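Local coordinates for protein endoglucanase (Uncultured bacterium, PDB 3X17) that probably hydrolyses internal beta-1,4-glucosidic bonds of cellulose as a family 9 glycoside hydrolase with an (alpha/alpha)6-barrel catalytic domain, at residues Leu210-Ser215 / Leu223-Trp228; Asp118-Ala123 / Pro202-Asp207; Lys196-Tyr201 / Ala286-Pro291; Asn217-Ile222 / Ala290-Ala295; Thr186-Ala191 / Glu231-Met236. One frame throughout, in Å; residues are numbered along the deposited sequence.

Contact 1 of 5, residues Leu210-Ser215 / Leu223-Trp228; sequences LHLPES and LDEVRW. With CA (calcium ion), chain D.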
# COMPACT_ATOMS: atom_id res chain seq x y z
N LEU A 210 4.87 8.34 15.94
CA LEU A 210 5.49 7.15 15.36
C LEU A 210 6.79 6.77 16.06
O LEU A 210 7.51 5.87 15.60
CB LEU A 210 5.72 7.34 13.85
CG LEU A 210 4.41 7.46 13.07
CD1 LEU A 210 4.64 7.77 11.56
CD2 LEU A 210 3.57 6.20 13.28
N HIS A 211 7.08 7.45 17.17
CA HIS A 211 8.30 7.19 17.93
C HIS A 211 9.51 7.15 17.01
O HIS A 211 10.20 6.13 16.90
CB HIS A 211 8.15 5.91 18.72
CG HIS A 211 7.00 5.95 19.67
ND1 HIS A 211 6.00 5.00 19.67
CD2 HIS A 211 6.60 6.91 20.55
CE1 HIS A 211 5.09 5.32 20.58
NE2 HIS A 211 5.43 6.47 21.13
N LEU A 212 9.78 8.29 16.39
CA LEU A 212 10.86 8.42 15.41
C LEU A 212 12.00 9.29 15.98
O LEU A 212 11.80 10.01 16.96
CB LEU A 212 10.30 9.10 14.15
CG LEU A 212 9.21 8.38 13.36
CD1 LEU A 212 8.82 9.20 12.14
CD2 LEU A 212 9.68 7.01 12.93
N PRO A 213 13.14 9.33 15.28
CA PRO A 213 14.15 10.34 15.62
C PRO A 213 13.59 11.76 15.49
O PRO A 213 14.06 12.68 16.18
CB PRO A 213 15.25 10.11 14.57
CG PRO A 213 15.04 8.70 14.10
CD PRO A 213 13.54 8.52 14.12
N GLU A 214 12.61 11.94 14.60
CA GLU A 214 12.02 13.26 14.39
C GLU A 214 10.80 13.56 15.28
O GLU A 214 10.20 14.62 15.17
CB GLU A 214 11.71 13.48 12.89
CG GLU A 214 12.92 13.22 11.93
CD GLU A 214 13.05 11.76 11.40
OE1 GLU A 214 12.43 10.82 11.93
OE2 GLU A 214 13.81 11.55 10.44
N SER A 215 10.43 12.61 16.13
CA SER A 215 9.30 12.79 17.03
C SER A 215 9.56 13.99 17.94
O SER A 215 10.57 14.03 18.63
CB SER A 215 9.11 11.54 17.89
OG SER A 215 8.58 10.46 17.15
N LEU A 223 4.78 12.91 8.20
CA LEU A 223 5.45 13.86 7.29
C LEU A 223 6.97 13.84 7.42
O LEU A 223 7.67 13.91 6.42
CB LEU A 223 4.92 15.29 7.48
CG LEU A 223 3.42 15.46 7.20
CD1 LEU A 223 3.03 16.92 7.26
CD2 LEU A 223 3.04 14.83 5.87
N ASP A 224 7.49 13.64 8.62
CA ASP A 224 8.91 13.35 8.76
C ASP A 224 9.29 12.10 7.98
O ASP A 224 10.33 12.07 7.33
CB ASP A 224 9.30 13.19 10.22
CG ASP A 224 9.17 14.49 10.99
OD1 ASP A 224 9.63 15.55 10.49
OD2 ASP A 224 8.48 14.46 12.03
N GLU A 225 8.46 11.06 8.03
CA GLU A 225 8.83 9.84 7.30
C GLU A 225 8.85 10.13 5.80
O GLU A 225 9.80 9.78 5.11
CB GLU A 225 7.89 8.68 7.58
CG GLU A 225 8.45 7.34 7.05
CD GLU A 225 9.73 6.93 7.78
OE1 GLU A 225 9.76 7.08 9.03
OE2 GLU A 225 10.72 6.55 7.12
N VAL A 226 7.74 10.68 5.29
CA VAL A 226 7.66 11.10 3.90
C VAL A 226 8.89 11.91 3.51
O VAL A 226 9.41 11.75 2.41
CB VAL A 226 6.40 11.94 3.64
CG1 VAL A 226 6.56 12.74 2.34
CG2 VAL A 226 5.15 11.03 3.59
N ARG A 227 9.34 12.79 4.39
CA ARG A 227 10.43 13.67 4.04
C ARG A 227 11.73 12.87 3.85
O ARG A 227 12.49 13.15 2.96
CB ARG A 227 10.63 14.75 5.12
CG ARG A 227 11.51 15.87 4.63
CD ARG A 227 12.43 16.45 5.68
NE ARG A 227 11.80 17.55 6.41
CZ ARG A 227 12.30 18.77 6.54
NH1 ARG A 227 13.48 19.12 6.01
NH2 ARG A 227 11.61 19.66 7.24
N TRP A 228 11.95 11.85 4.69
CA TRP A 228 13.03 10.91 4.47
C TRP A 228 13.01 10.39 3.03
O TRP A 228 14.04 10.38 2.37
CB TRP A 228 12.93 9.73 5.45
CG TRP A 228 14.18 8.85 5.48
CD1 TRP A 228 14.41 7.71 4.76
CD2 TRP A 228 15.36 9.07 6.27
NE1 TRP A 228 15.67 7.22 5.03
CE2 TRP A 228 16.27 8.04 5.96
CE3 TRP A 228 15.74 10.05 7.21
CZ2 TRP A 228 17.53 7.93 6.57
CZ3 TRP A 228 17.01 9.96 7.80
CH2 TRP A 228 17.89 8.92 7.47
CA CA D . 7.65 14.97 14.28
O HOH W 1 12.99 12.61 8.15
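Glu-214 and Asp-224 meet in a calcium-bridged contact, where the loop that follows helix 184-200 folds back onto the first turns of helix 221-235. The backbone O of Glu-214 lies 2.7 Å from the calcium ion, and Asp-224 OD2 lies 2.5 Å from the same ion; Asp-207, Asn-217, Val-219 and Asp-221 supply the other four protein ligands. With Glu-214 held through its backbone O and Asp-224 through its carboxylate, the two side chains run past each other in opposite directions, with CB of Glu-214 only 3.3 Å from CG of Asp-224 and the carboxylate planes 9° apart. The Glu-214 chain turns sharply at chi2 (90°), which carries its carboxylate away from the calcium. There OE2 of Glu-214 accepts from a water at 2.7 Å, and that water also donates to Asp-224 O at 2.8 Å while sitting in the plane of the Trp-228 ring, at its edge. Arg-131 forms salt bridges with both Glu-214 and Glu-225. Both methyls of Leu-212, CD1 and CD2, approach Glu-225 OE1 to 3.9 Å. Within the loop, a type I turn from Leu-212 to Ser-215 is tightened by Leu-212 N donating to Ser-215 OG at 2.6 Å. The whole is a calcium site in which a loop supplies a backbone carbonyl and the following helix a carboxylate, within the (alpha/alpha)6 barrel of a family 9 endoglucanase.

Contact 2 of 5, residues Asp118-Ala123 / Pro202-Asp207; sequences DVLYAA and PQAFAD. With CA (calcium ion), chain D.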
# COMPACT_ATOMS: atom_id res chain seq x y z
N ASP A 118 -3.77 1.41 16.16
CA ASP A 118 -2.62 0.54 16.27
C ASP A 118 -2.20 -0.03 14.92
O ASP A 118 -1.02 -0.24 14.69
CB ASP A 118 -2.90 -0.60 17.25
CG ASP A 118 -3.22 -0.09 18.65
OD1 ASP A 118 -2.44 0.73 19.18
OD2 ASP A 118 -4.33 -0.37 19.12
N VAL A 119 -3.18 -0.36 14.08
CA VAL A 119 -2.87 -0.82 12.72
C VAL A 119 -2.11 0.28 11.95
O VAL A 119 -1.05 0.03 11.39
CB VAL A 119 -4.14 -1.20 11.92
CG1 VAL A 119 -3.81 -1.44 10.47
CG2 VAL A 119 -4.80 -2.40 12.52
N LEU A 120 -2.71 1.47 11.89
CA LEU A 120 -2.05 2.65 11.31
C LEU A 120 -0.62 2.85 11.82
O LEU A 120 0.30 3.06 11.03
CB LEU A 120 -2.87 3.91 11.60
CG LEU A 120 -2.34 5.22 11.02
CD1 LEU A 120 -2.15 5.11 9.49
CD2 LEU A 120 -3.27 6.41 11.38
N TYR A 121 -0.45 2.81 13.14
CA TYR A 121 0.87 2.93 13.77
C TYR A 121 1.87 1.94 13.17
O TYR A 121 2.97 2.29 12.80
CB TYR A 121 0.75 2.69 15.28
CG TYR A 121 2.06 2.73 16.05
CD1 TYR A 121 2.61 3.94 16.44
CD2 TYR A 121 2.70 1.55 16.43
CE1 TYR A 121 3.83 3.98 17.14
CE2 TYR A 121 3.90 1.58 17.17
CZ TYR A 121 4.44 2.80 17.53
OH TYR A 121 5.62 2.84 18.25
N ALA A 122 1.49 0.67 13.14
CA ALA A 122 2.43 -0.37 12.79
C ALA A 122 2.80 -0.18 11.32
O ALA A 122 3.96 -0.32 10.92
CB ALA A 122 1.79 -1.76 13.02
N ALA A 123 1.78 0.06 10.49
CA ALA A 123 1.99 0.15 9.06
C ALA A 123 2.84 1.34 8.72
O ALA A 123 3.65 1.25 7.83
CB ALA A 123 0.65 0.24 8.32
N PRO A 202 -5.73 14.30 8.60
CA PRO A 202 -4.67 14.90 9.43
C PRO A 202 -4.86 14.61 10.91
O PRO A 202 -3.89 14.59 11.68
CB PRO A 202 -4.80 16.41 9.15
CG PRO A 202 -6.23 16.61 8.66
CD PRO A 202 -6.57 15.30 7.91
N GLN A 203 -6.11 14.36 11.32
CA GLN A 203 -6.41 14.15 12.73
C GLN A 203 -5.96 12.75 13.20
O GLN A 203 -5.73 12.53 14.39
CB GLN A 203 -7.90 14.43 13.05
CG GLN A 203 -8.91 13.50 12.35
CD GLN A 203 -9.05 13.77 10.83
OE1 GLN A 203 -8.28 14.53 10.24
NE2 GLN A 203 -10.05 13.15 10.21
N ALA A 204 -5.69 11.85 12.24
CA ALA A 204 -5.08 10.56 12.61
C ALA A 204 -3.55 10.63 12.81
O ALA A 204 -2.95 9.70 13.32
CB ALA A 204 -5.46 9.48 11.62
N PHE A 205 -2.95 11.78 12.55
CA PHE A 205 -1.49 11.85 12.47
C PHE A 205 -0.91 12.99 13.32
O PHE A 205 -0.96 14.15 12.91
CB PHE A 205 -1.07 12.07 11.01
CG PHE A 205 -1.35 10.92 10.10
CD1 PHE A 205 -0.55 9.79 10.13
CD2 PHE A 205 -2.34 11.02 9.14
CE1 PHE A 205 -0.78 8.74 9.23
CE2 PHE A 205 -2.58 9.97 8.26
CZ PHE A 205 -1.76 8.86 8.27
N ALA A 206 -0.21 12.65 14.39
CA ALA A 206 0.38 13.68 15.24
C ALA A 206 1.91 13.71 15.22
O ALA A 206 2.56 12.70 14.96
CB ALA A 206 -0.16 13.56 16.69
N ASP A 207 2.48 14.85 15.60
CA ASP A 207 3.87 14.88 16.07
C ASP A 207 4.03 13.85 17.18
O ASP A 207 3.15 13.72 18.05
CB ASP A 207 4.24 16.29 16.56
CG ASP A 207 5.73 16.44 16.84
OD1 ASP A 207 6.52 15.57 16.43
OD2 ASP A 207 6.11 17.42 17.51
CA CA D . 7.65 14.97 14.28
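Leu-120, on helix 115-130, pushes both of its methyls into the loop 202-207, and the tight part of the contact is confined to Ala-204 and Phe-205. CD2 of Leu-120 lies over one face of the Phe-205 ring and is 3.8 Å from Ala-204 CB, while CD1 of Leu-120 touches the same ring at CE1, 3.9 Å away. With CG anti to the backbone N (chi1 -178°), the leucine fork spans both loop residues, crossing the phenylalanine side chain at about a right angle. Ala-197 and Tyr-198 of helix 184-200 also pack on Phe-205, and Val-550 of helix 543-558 packs on Leu-120. An alanine in place of Leu-120 would remove both methyls and would probably open a gap beside Ala-204, leaving the Phe-205 ring freer to shift. The rest of the loop is much looser: Pro-202, Gln-203 and Ala-206 are exposed and stand clear of segment 118-123, as does Asp-118 at the start of the helical segment. A short 3-10 turn, with Phe-205 N bonded to Pro-202 O at 3.1 Å, brings the chain from that open side into the buried one. Two residues beyond the phenylalanine, Asp-207 OD1 binds the calcium ion at 2.5 Å and OD2 accepts from Gly-218 N. A helix of the (alpha/alpha)6-barrel domain thus packs on an inter-helix loop that goes on to supply a ligand of the calcium site.

Contact 3 of 5, residues Lys196-Tyr201 / Ala286-Pro291; sequences KAYELY and ARIFAP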
# COMPACT_ATOMS: atom_id res chain seq x y z
N LYS A 196 -1.19 11.84 0.86
CA LYS A 196 -2.63 11.96 0.65
C LYS A 196 -3.38 11.45 1.87
O LYS A 196 -4.44 11.98 2.20
CB LYS A 196 -3.02 11.14 -0.58
CG LYS A 196 -4.31 11.55 -1.22
CD LYS A 196 -4.30 13.03 -1.61
CE LYS A 196 -5.74 13.54 -1.65
NZ LYS A 196 -5.75 15.04 -1.74
N ALA A 197 -2.90 10.35 2.45
CA ALA A 197 -3.42 9.89 3.73
C ALA A 197 -3.42 11.03 4.75
O ALA A 197 -4.38 11.20 5.50
CB ALA A 197 -2.60 8.72 4.26
N TYR A 198 -2.29 11.71 4.86
CA TYR A 198 -2.18 12.76 5.84
C TYR A 198 -3.10 13.92 5.49
O TYR A 198 -3.82 14.42 6.35
CB TYR A 198 -0.76 13.28 6.02
CG TYR A 198 -0.74 14.53 6.89
CD1 TYR A 198 -0.81 14.43 8.29
CD2 TYR A 198 -0.85 15.80 6.32
CE1 TYR A 198 -0.84 15.57 9.09
CE2 TYR A 198 -0.95 16.94 7.11
CZ TYR A 198 -0.95 16.81 8.48
OH TYR A 198 -1.03 17.93 9.24
N GLU A 199 -3.12 14.31 4.23
CA GLU A 199 -3.93 15.43 3.77
C GLU A 199 -5.43 15.23 4.04
O GLU A 199 -6.11 16.15 4.44
CB GLU A 199 -3.72 15.63 2.26
CG GLU A 199 -4.32 16.92 1.72
CD GLU A 199 -3.79 17.25 0.35
OE1 GLU A 199 -3.73 16.34 -0.51
OE2 GLU A 199 -3.47 18.44 0.11
N LEU A 200 -5.93 14.03 3.76
CA LEU A 200 -7.33 13.72 3.97
C LEU A 200 -7.65 13.40 5.44
O LEU A 200 -8.72 13.74 5.90
CB LEU A 200 -7.79 12.57 3.05
CG LEU A 200 -8.00 13.01 1.60
CD1 LEU A 200 -8.28 11.80 0.68
CD2 LEU A 200 -9.13 14.10 1.52
N TYR A 201 -6.69 12.86 6.18
CA TYR A 201 -6.96 12.45 7.56
C TYR A 201 -5.94 12.98 8.57
O TYR A 201 -5.38 12.21 9.34
CB TYR A 201 -7.04 10.92 7.64
CG TYR A 201 -7.91 10.30 6.54
CD1 TYR A 201 -9.27 10.51 6.52
CD2 TYR A 201 -7.35 9.53 5.53
CE1 TYR A 201 -10.07 9.96 5.52
CE2 TYR A 201 -8.12 8.95 4.55
CZ TYR A 201 -9.48 9.18 4.53
OH TYR A 201 -10.25 8.61 3.56
N ALA A 286 5.10 20.18 -1.55
CA ALA A 286 5.17 21.63 -1.51
C ALA A 286 3.86 22.20 -0.94
O ALA A 286 3.88 23.16 -0.18
CB ALA A 286 5.45 22.20 -2.90
N ARG A 287 2.75 21.60 -1.29
CA ARG A 287 1.47 22.05 -0.84
C ARG A 287 1.27 21.64 0.60
O ARG A 287 0.79 22.38 1.39
CB ARG A 287 0.36 21.47 -1.71
CG ARG A 287 -1.03 21.54 -1.14
CD ARG A 287 -1.81 20.29 -1.40
NE ARG A 287 -1.67 19.91 -2.77
CZ ARG A 287 -1.79 18.70 -3.27
NH1 ARG A 287 -2.09 17.67 -2.54
NH2 ARG A 287 -1.62 18.55 -4.55
N ILE A 288 1.66 20.43 0.92
CA ILE A 288 1.28 19.87 2.20
C ILE A 288 2.21 20.33 3.34
O ILE A 288 1.77 20.45 4.49
CB ILE A 288 1.16 18.33 2.10
CG1 ILE A 288 -0.07 17.94 1.30
CG2 ILE A 288 1.09 17.69 3.45
CD1 ILE A 288 -0.05 16.49 0.86
N PHE A 289 3.49 20.57 3.03
CA PHE A 289 4.47 20.87 4.10
C PHE A 289 4.46 22.36 4.40
O PHE A 289 5.21 22.81 5.26
CB PHE A 289 5.91 20.48 3.70
CG PHE A 289 6.26 19.06 4.00
CD1 PHE A 289 5.92 18.04 3.11
CD2 PHE A 289 6.97 18.73 5.16
CE1 PHE A 289 6.22 16.71 3.40
CE2 PHE A 289 7.28 17.40 5.45
CZ PHE A 289 6.93 16.39 4.55
N ALA A 290 3.72 23.13 3.60
CA ALA A 290 3.77 24.59 3.70
C ALA A 290 3.55 25.17 5.13
O ALA A 290 4.30 26.03 5.54
CB ALA A 290 2.83 25.26 2.69
N PRO A 291 2.58 24.63 5.90
CA PRO A 291 2.40 25.15 7.27
C PRO A 291 3.47 24.71 8.27
O PRO A 291 3.51 25.22 9.37
CB PRO A 291 1.03 24.58 7.70
CG PRO A 291 0.40 24.04 6.41
CD PRO A 291 1.55 23.65 5.53
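Glu-199 sits between two cations, Arg-287 across the contact and Lys-196 on its own helix, and its carboxylate is gripped at both oxygens. NH1 of Arg-287 donates, with an N-H...O angle of 151°, to OE2 of Glu-199 at 3.1 Å, which uses its syn lone pair, and the same NH1 lies 2.9 Å from OE1 of Glu-199 in a salt bridge. The carboxylate and guanidinium planes are nearly coplanar. Lys-196 NZ comes from another direction, reaching Glu-199 OE1 at 2.7 Å from 47° out of the carboxylate plane. An extended chain with CG anti to the backbone N (chi1 -169°) holds the acid out toward the helix 272-288. The cations have further acids: Glu-346 takes NH2 of Arg-287, and Asp-386 pairs with Lys-196 NZ. Beside these charges runs a short apolar seam. Ile-288 lays CD1 4.0 Å from CB of Glu-199, and its CG2 is 3.9 Å from CD2 of Tyr-198, the tyrosine and isoleucine sliding past each other in opposite directions. NZ of Lys-196 and NH1 of Arg-287 are 4.6 Å apart, a like-charge pair whose repulsion the glutamate between them probably offsets. Such a chain of alternating charges is likely to keep Glu-199 ionised and to join helices 184-200 and 272-288 electrostatically as well as by packing.

Contact 4 of 5, residues Asn217-Ile222 / Ala290-Ala295; sequences NGVPDI and APFDAA. With CA (calcium ion), chain D.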
# COMPACT_ATOMS: atom_id res chain seq x y z
N ASN A 217 9.55 17.34 16.87
CA ASN A 217 10.03 18.51 16.16
C ASN A 217 8.89 19.42 15.72
O ASN A 217 9.10 20.37 14.97
CB ASN A 217 10.80 18.07 14.91
CG ASN A 217 9.90 17.38 13.88
OD1 ASN A 217 8.70 17.18 14.14
ND2 ASN A 217 10.47 16.99 12.75
N GLY A 218 7.67 19.13 16.15
CA GLY A 218 6.53 19.99 15.81
C GLY A 218 5.85 19.66 14.49
O GLY A 218 4.93 20.37 14.07
N VAL A 219 6.30 18.59 13.83
CA VAL A 219 5.75 18.18 12.53
C VAL A 219 5.16 16.75 12.65
O VAL A 219 5.78 15.86 13.22
CB VAL A 219 6.87 18.23 11.44
CG1 VAL A 219 6.34 17.83 10.06
CG2 VAL A 219 7.57 19.63 11.39
N PRO A 220 3.96 16.52 12.10
CA PRO A 220 3.43 15.16 12.16
C PRO A 220 4.46 14.15 11.67
O PRO A 220 5.09 14.38 10.63
CB PRO A 220 2.23 15.21 11.21
CG PRO A 220 1.79 16.68 11.31
CD PRO A 220 3.11 17.39 11.27
N ASP A 221 4.66 13.07 12.42
CA ASP A 221 5.71 12.11 12.16
C ASP A 221 5.57 11.50 10.77
O ASP A 221 6.56 11.18 10.13
CB ASP A 221 5.70 11.00 13.22
CG ASP A 221 6.34 11.43 14.51
OD1 ASP A 221 6.73 12.61 14.59
OD2 ASP A 221 6.41 10.62 15.45
N ILE A 222 4.33 11.27 10.32
CA ILE A 222 4.11 10.69 8.99
C ILE A 222 4.77 11.60 7.94
O ILE A 222 5.36 11.10 6.99
CB ILE A 222 2.60 10.50 8.64
CG1 ILE A 222 2.43 9.72 7.31
CG2 ILE A 222 1.92 11.84 8.50
CD1 ILE A 222 3.00 8.31 7.33
N ALA A 290 3.72 23.13 3.60
CA ALA A 290 3.77 24.59 3.70
C ALA A 290 3.55 25.17 5.13
O ALA A 290 4.30 26.03 5.54
CB ALA A 290 2.83 25.26 2.69
N PRO A 291 2.58 24.63 5.90
CA PRO A 291 2.40 25.15 7.27
C PRO A 291 3.47 24.71 8.27
O PRO A 291 3.51 25.22 9.37
CB PRO A 291 1.03 24.58 7.70
CG PRO A 291 0.40 24.04 6.41
CD PRO A 291 1.55 23.65 5.53
N PHE A 292 4.28 23.71 7.92
CA PHE A 292 5.21 23.14 8.88
C PHE A 292 6.65 23.56 8.63
O PHE A 292 7.39 23.79 9.57
CB PHE A 292 5.10 21.62 8.92
CG PHE A 292 3.73 21.13 9.21
CD1 PHE A 292 3.17 21.28 10.48
CD2 PHE A 292 2.95 20.58 8.18
CE1 PHE A 292 1.90 20.82 10.75
CE2 PHE A 292 1.64 20.17 8.43
CZ PHE A 292 1.12 20.27 9.72
N ASP A 293 7.06 23.56 7.36
CA ASP A 293 8.45 23.80 7.01
C ASP A 293 8.50 24.46 5.65
O ASP A 293 8.54 23.78 4.63
CB ASP A 293 9.23 22.48 6.97
CG ASP A 293 10.73 22.71 7.00
OD1 ASP A 293 11.20 23.67 6.35
OD2 ASP A 293 11.43 22.01 7.75
N ALA A 294 8.46 25.79 5.65
CA ALA A 294 8.34 26.58 4.43
C ALA A 294 9.59 26.47 3.53
O ALA A 294 9.47 26.47 2.30
CB ALA A 294 8.02 28.06 4.76
N ALA A 295 10.76 26.32 4.14
CA ALA A 295 12.00 26.12 3.39
C ALA A 295 12.02 24.74 2.67
O ALA A 295 12.47 24.62 1.54
CB ALA A 295 13.19 26.22 4.34
CA CA D . 7.65 14.97 14.28
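Phe-292 lays one face of its ring against Pro-220, and this CH-pi contact is the heart of the packing. CD of Pro-220 sits 3.8 Å from the centroid of the Phe-292 ring, 17° off its normal. At the base of the same side chain, Val-219 CG2 comes to 4.0 Å from Phe-292 CB and Val-219 CG1 to 4.1 Å, while Gly-218 O stands 4.1 Å from Phe-292 CD1. The ring is sent there by chi1 of -55°, which sets CG anti to the carbonyl carbon. Outside this shell, Tyr-198 of helix 184-200 packs against both Pro-220 and Phe-292. What positions segment 217-222 is the calcium ion: Val-219 O binds it at 2.3 Å and Asn-217 OD1 at 2.5 Å, and Asp-221 OD1 is a third ligand from the segment. Asn-217 OD1 also accepts from Val-219 N at 2.8 Å, the donor lying above the carbonyl plane, so an Asx turn and the metal share one oxygen. Gly-218, between Asn-217 and Val-219, has a positive phi that would jam a CB against the preceding carbonyl O. On the other segment, Asp-293 N-caps helix 294-312. The calcium ion thus fixes the backbone that presents valine and proline to the phenylalanine, and an ionic site and an apolar contact share a single turn of chain.

Contact 5 of 5, residues Thr186-Ala191 / Glu231-Met236; sequences TTAVTA and EWLFRM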
# COMPACT_ATOMS: atom_id res chain seq x y z
N THR A 186 8.69 3.27 -7.09
CA THR A 186 7.84 2.94 -5.95
C THR A 186 7.94 4.00 -4.85
O THR A 186 6.96 4.27 -4.16
CB THR A 186 8.20 1.56 -5.34
OG1 THR A 186 9.63 1.45 -5.27
CG2 THR A 186 7.64 0.40 -6.19
N THR A 187 9.14 4.53 -4.64
CA THR A 187 9.36 5.53 -3.60
C THR A 187 8.49 6.75 -3.83
O THR A 187 7.90 7.28 -2.89
CB THR A 187 10.85 6.00 -3.49
OG1 THR A 187 11.65 4.92 -3.01
CG2 THR A 187 11.01 7.18 -2.45
N ALA A 188 8.39 7.19 -5.08
CA ALA A 188 7.62 8.38 -5.40
C ALA A 188 6.11 8.16 -5.22
O ALA A 188 5.45 8.95 -4.54
CB ALA A 188 7.98 8.90 -6.80
N VAL A 189 5.58 7.02 -5.67
CA VAL A 189 4.13 6.79 -5.51
C VAL A 189 3.79 6.49 -4.06
O VAL A 189 2.65 6.68 -3.62
CB VAL A 189 3.57 5.66 -6.43
CG1 VAL A 189 3.87 5.93 -7.88
CG2 VAL A 189 4.04 4.26 -5.99
N THR A 190 4.74 5.89 -3.35
CA THR A 190 4.56 5.59 -1.95
C THR A 190 4.49 6.90 -1.17
O THR A 190 3.55 7.13 -0.43
CB THR A 190 5.75 4.74 -1.43
OG1 THR A 190 5.65 3.42 -1.97
CG2 THR A 190 5.73 4.65 0.11
N ALA A 191 5.44 7.80 -1.42
CA ALA A 191 5.46 9.07 -0.69
C ALA A 191 4.18 9.88 -0.97
O ALA A 191 3.56 10.45 -0.04
CB ALA A 191 6.68 9.87 -1.04
N GLU A 231 13.69 13.33 0.41
CA GLU A 231 15.08 13.81 0.45
C GLU A 231 16.05 12.89 -0.30
O GLU A 231 16.98 13.36 -0.96
CB GLU A 231 15.52 14.05 1.90
CG GLU A 231 14.88 15.33 2.42
CD GLU A 231 15.34 15.77 3.81
OE1 GLU A 231 15.64 14.88 4.64
OE2 GLU A 231 15.30 17.00 4.09
N TRP A 232 15.73 11.61 -0.30
CA TRP A 232 16.42 10.67 -1.17
C TRP A 232 16.16 10.88 -2.64
O TRP A 232 17.08 10.87 -3.44
CB TRP A 232 16.11 9.23 -0.78
CG TRP A 232 16.89 8.31 -1.61
CD1 TRP A 232 18.25 8.17 -1.62
CD2 TRP A 232 16.39 7.48 -2.67
NE1 TRP A 232 18.62 7.25 -2.57
CE2 TRP A 232 17.51 6.85 -3.27
CE3 TRP A 232 15.12 7.15 -3.13
CZ2 TRP A 232 17.39 5.95 -4.30
CZ3 TRP A 232 15.00 6.25 -4.17
CH2 TRP A 232 16.13 5.67 -4.76
N LEU A 233 14.89 11.11 -3.01
CA LEU A 233 14.57 11.60 -4.35
C LEU A 233 15.40 12.82 -4.81
O LEU A 233 15.83 12.86 -5.98
CB LEU A 233 13.06 11.91 -4.50
CG LEU A 233 12.07 10.74 -4.35
CD1 LEU A 233 10.65 11.15 -4.83
CD2 LEU A 233 12.55 9.44 -5.08
N PHE A 234 15.57 13.83 -3.96
CA PHE A 234 16.45 14.95 -4.29
C PHE A 234 17.84 14.44 -4.73
O PHE A 234 18.39 14.92 -5.73
CB PHE A 234 16.62 15.94 -3.12
CG PHE A 234 15.36 16.69 -2.75
CD1 PHE A 234 14.47 17.14 -3.73
CD2 PHE A 234 15.10 17.01 -1.42
CE1 PHE A 234 13.30 17.82 -3.37
CE2 PHE A 234 13.99 17.78 -1.06
CZ PHE A 234 13.07 18.16 -2.04
N ARG A 235 18.41 13.49 -3.99
CA ARG A 235 19.78 13.02 -4.28
C ARG A 235 19.79 12.23 -5.58
O ARG A 235 20.85 12.03 -6.18
CB ARG A 235 20.33 12.18 -3.12
CG ARG A 235 20.30 12.89 -1.73
CD ARG A 235 20.66 11.94 -0.57
NE ARG A 235 20.41 12.58 0.73
CZ ARG A 235 19.43 12.28 1.59
NH1 ARG A 235 18.69 11.16 1.49
NH2 ARG A 235 19.25 13.06 2.65
N MET A 236 18.62 11.74 -6.00
CA MET A 236 18.47 11.00 -7.26
C MET A 236 18.18 11.92 -8.46
O MET A 236 17.88 11.45 -9.57
CB MET A 236 17.38 9.94 -7.14
CG MET A 236 17.73 8.75 -6.24
SD MET A 236 19.16 7.80 -6.86
CE MET A 236 18.37 6.62 -8.00
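The Trp-232 ring is met obliquely by Thr-187, whose OG1 lies 3.8 Å from CZ3 of Trp-232, and Met-236 CG covers one face of the indole, 3.4 Å above its plane and offset toward the rim. NE1 of Trp-232 donates to Ala-170 O; Thr-187 OG1 bonds to Tyr-183 O, so both polar groups find partners elsewhere. Leu-233 lies beside the tryptophan: its CD2 approaches Thr-187 CG2 at 3.8 Å, the two side chains sliding past each other in opposite directions, while CD1 of Leu-233 reaches Ala-188 CB at 4.0 Å. With CG beside the backbone N (chi1 -63°), its two methyls split between neighbouring residues of segment 186-191. An alanine in place of Leu-233 would lose both methyls and would probably leave a gap between the two helices, facing Thr-187 and Ala-188. The short helical segments are far apart, their axes 10.7 Å from each other at closest approach and running roughly antiparallel (147°), so side-chain ends bridge the space. Around this buried contact, helix 272-288 packs on Leu-233 and Ala-188, helix 543-558 on Thr-186 and Thr-190, and helix 294-312 on Phe-234, while Met-236 bonds through its backbone to Tyr-244 of strand 243-249.

How the contacts relate
Contacts 2 and 5 are buried and consist mainly of apolar packing across their segments, whereas contacts 1, 3 and 4 are only partly buried. In contact 3 a salt bridge crosses between the segments, and in contact 1 a shared metal; Asp-207 of contact 2 binds calcium outside the packed part. Contacts 1, 2 and 4 supply all six protein ligands of one calcium ion, so they converge on one metal site, and Ser-215 OG of contact 1 probably hydrogen-bonds Asp-221 OD2 of contact 4. Tyr-198 joins contact 3 to contacts 2 and 4. Helix 221-235 runs through contacts 1, 4 and 5, and helix 184-200 through contacts 3 and 5; contact 5 lies at the ends of these helices away from this calcium ion.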